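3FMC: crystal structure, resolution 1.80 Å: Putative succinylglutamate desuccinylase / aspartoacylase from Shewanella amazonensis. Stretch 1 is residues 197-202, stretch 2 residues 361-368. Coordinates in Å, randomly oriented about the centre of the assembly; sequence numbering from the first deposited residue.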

# COMPACT_ATOMS: atom_id res chain seq x y z
N PRO C 197 33.81 -5.38 -3.64
CA PRO C 197 34.27 -6.54 -4.42
C PRO C 197 33.75 -6.63 -5.85
O PRO C 197 34.41 -7.21 -6.69
CB PRO C 197 33.82 -7.73 -3.55
CG PRO C 197 32.63 -7.26 -2.79
CD PRO C 197 32.89 -5.77 -2.55
N TYR C 198 32.58 -6.05 -6.15
CA TYR C 198 31.95 -6.19 -7.47
C TYR C 198 31.53 -4.88 -8.08
O TYR C 198 30.80 -4.10 -7.45
CB TYR C 198 30.76 -7.17 -7.36
CG TYR C 198 31.22 -8.59 -7.02
CD1 TYR C 198 31.83 -9.38 -8.00
CD2 TYR C 198 31.14 -9.09 -5.74
CE1 TYR C 198 32.31 -10.63 -7.71
CE2 TYR C 198 31.60 -10.39 -5.46
CZ TYR C 198 32.19 -11.13 -6.46
OH TYR C 198 32.65 -12.42 -6.23
N THR C 199 31.97 -4.63 -9.30
CA THR C 199 31.69 -3.37 -9.97
C THR C 199 31.03 -3.58 -11.35
O THR C 199 31.46 -4.41 -12.14
CB THR C 199 32.99 -2.53 -10.16
OG1 THR C 199 33.67 -2.29 -8.85
CG2 THR C 199 32.69 -1.23 -10.90
N LEU C 200 29.99 -2.80 -11.61
CA LEU C 200 29.31 -2.75 -12.90
C LEU C 200 29.86 -1.53 -13.63
O LEU C 200 29.77 -0.40 -13.13
CB LEU C 200 27.79 -2.59 -12.73
CG LEU C 200 27.10 -3.83 -12.16
CD1 LEU C 200 25.77 -3.60 -11.53
CD2 LEU C 200 27.02 -4.89 -13.27
N LEU C 201 30.49 -1.77 -14.78
CA LEU C 201 31.01 -0.72 -15.65
C LEU C 201 29.91 -0.29 -16.61
O LEU C 201 29.37 -1.10 -17.39
CB LEU C 201 32.27 -1.20 -16.39
CG LEU C 201 33.47 -1.60 -15.53
CD1 LEU C 201 34.57 -2.27 -16.35
CD2 LEU C 201 34.03 -0.38 -14.78
N ILE C 202 29.56 1.00 -16.55
CA ILE C 202 28.38 1.50 -17.25
C ILE C 202 28.72 2.50 -18.35
O ILE C 202 29.69 3.27 -18.23
CB ILE C 202 27.30 2.04 -16.22
CG1 ILE C 202 27.69 3.39 -15.59
CG2 ILE C 202 26.98 1.00 -15.11
CD1 ILE C 202 26.54 3.97 -14.73
N VAL C 361 22.24 -11.05 -11.29
CA VAL C 361 23.47 -11.81 -11.39
C VAL C 361 24.46 -11.21 -12.38
O VAL C 361 24.11 -10.94 -13.52
CB VAL C 361 23.12 -13.26 -11.86
CG1 VAL C 361 24.38 -14.14 -11.95
CG2 VAL C 361 22.08 -13.87 -10.93
N MSE C 362 25.70 -10.96 -11.93
CA MSE C 362 26.73 -10.52 -12.88
C MSE C 362 27.26 -11.76 -13.58
O MSE C 362 27.56 -12.77 -12.91
CB MSE C 362 27.91 -9.83 -12.16
CG MSE C 362 27.49 -8.58 -11.50
SE MSE C 362 29.05 -7.63 -10.77
CE MSE C 362 28.12 -6.16 -9.89
N THR C 363 27.31 -11.70 -14.89
CA THR C 363 27.84 -12.76 -15.70
C THR C 363 29.06 -12.19 -16.47
O THR C 363 29.27 -10.95 -16.56
CB THR C 363 26.80 -13.30 -16.71
OG1 THR C 363 26.50 -12.30 -17.69
CG2 THR C 363 25.53 -13.75 -15.96
N LYS C 364 29.86 -13.10 -17.04
CA LYS C 364 31.06 -12.69 -17.82
C LYS C 364 31.93 -11.73 -16.96
O LYS C 364 32.45 -10.71 -17.42
CB LYS C 364 30.65 -12.09 -19.15
CG LYS C 364 29.85 -13.12 -20.01
CD LYS C 364 29.23 -12.42 -21.20
CE LYS C 364 28.62 -13.39 -22.21
NZ LYS C 364 28.01 -14.52 -21.51
N VAL C 365 32.12 -12.16 -15.73
CA VAL C 365 32.87 -11.41 -14.73
C VAL C 365 34.37 -11.58 -14.91
O VAL C 365 34.85 -12.66 -15.27
CB VAL C 365 32.43 -11.85 -13.33
CG1 VAL C 365 33.32 -11.23 -12.26
CG2 VAL C 365 30.92 -11.51 -13.10
N PHE C 366 35.12 -10.50 -14.68
CA PHE C 366 36.56 -10.59 -14.75
C PHE C 366 37.19 -9.79 -13.65
O PHE C 366 36.57 -8.90 -13.08
CB PHE C 366 37.02 -10.08 -16.09
CG PHE C 366 36.57 -8.72 -16.39
CD1 PHE C 366 37.40 -7.61 -16.11
CD2 PHE C 366 35.35 -8.49 -17.04
CE1 PHE C 366 36.97 -6.32 -16.46
CE2 PHE C 366 34.91 -7.18 -17.36
CZ PHE C 366 35.74 -6.10 -17.07
N GLU C 367 38.44 -10.12 -13.32
CA GLU C 367 39.15 -9.37 -12.28
C GLU C 367 39.55 -8.00 -12.85
O GLU C 367 40.01 -7.87 -14.00
CB GLU C 367 40.35 -10.15 -11.75
CG GLU C 367 41.10 -9.39 -10.68
CD GLU C 367 42.11 -10.26 -9.95
OE1 GLU C 367 42.43 -11.36 -10.46
OE2 GLU C 367 42.53 -9.85 -8.85
N LEU C 368 39.30 -6.96 -12.07
CA LEU C 368 39.61 -5.61 -12.56
C LEU C 368 41.10 -5.38 -12.41
O LEU C 368 41.69 -5.88 -11.47
CB LEU C 368 38.82 -4.53 -11.80
CG LEU C 368 37.30 -4.46 -12.09
CD1 LEU C 368 36.72 -3.41 -11.16
CD2 LEU C 368 36.97 -4.18 -13.55
OXT LEU C 368 41.70 -4.67 -13.21

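Two segments of a chain can pack well without exchanging a single hydrogen bond, provided that the side chains of one fit the relief of the other. The contact between residues 197-202 and 361-368 illustrates the principle on a small scale. Strand 198-202 and the strand that includes V361 and M362 cross at 69°, their axes no nearer than 9.5 Å, far too distant for backbone pairing. The gap must be spanned by side chains, and only 345 Å² of surface, summed over both sides, is buried in doing so.

The principal bump is M362, a selenomethionine. Its CA-to-CB bond points toward the strand, and its m, t, t rotamer holds the side chain extended, so that the terminal methyl reaches the opposing segment. The hollow that receives this methyl is formed by three consecutive residues. M362 CE lies 3.8 Å from Y198 CB and 4.2 Å from the backbone carbon T199 C. The closest approach is that of M362 CE to L200 CG, at 3.4 Å, a tight apolar contact. L200 takes part although its CA-to-CB bond points away, because the end of its side chain comes nearer. Further back along the same side chain, M362 SE sits 5.3 Å from the centroid of the Y198 ring, 63° off the ring normal. This is an oblique sulfur-aromatic type of approach, with selenium in place of sulfur. The Y198 hydroxyl is hydrogen-bonded elsewhere in the structure; in this contact Y198 takes part through CB and its ring.

A second, looser fit lies toward the C-terminus of the chain. L368, the last residue, directs its CA-to-CB bond toward the strand, and its two methyls touch different neighbours: L368 CD1 is 4.0 Å from T199 CB, and L368 CD2 is 4.2 Å from L201 CD1. The fork of this leucine thus spans the step from one strand residue to another two positions on. L201, also pointing toward its partner, presents CD1 as a bump of its own, shared between L368 and F366. F366 begins by pointing away, but its ring end comes nearer, bringing F366 CZ to 4.1 Å from L201 CD1, with the methyl oblique to the ring.

The two fits differ in closeness. M362 has the most area covered of any residue here, and its slender side chain makes the shortest contact; around L368 branched and aromatic groups meet at 4.0 Å or more. Complementary shape, rather than polar pairing, joins these segments, which lie at least 162 residues apart wherever they touch.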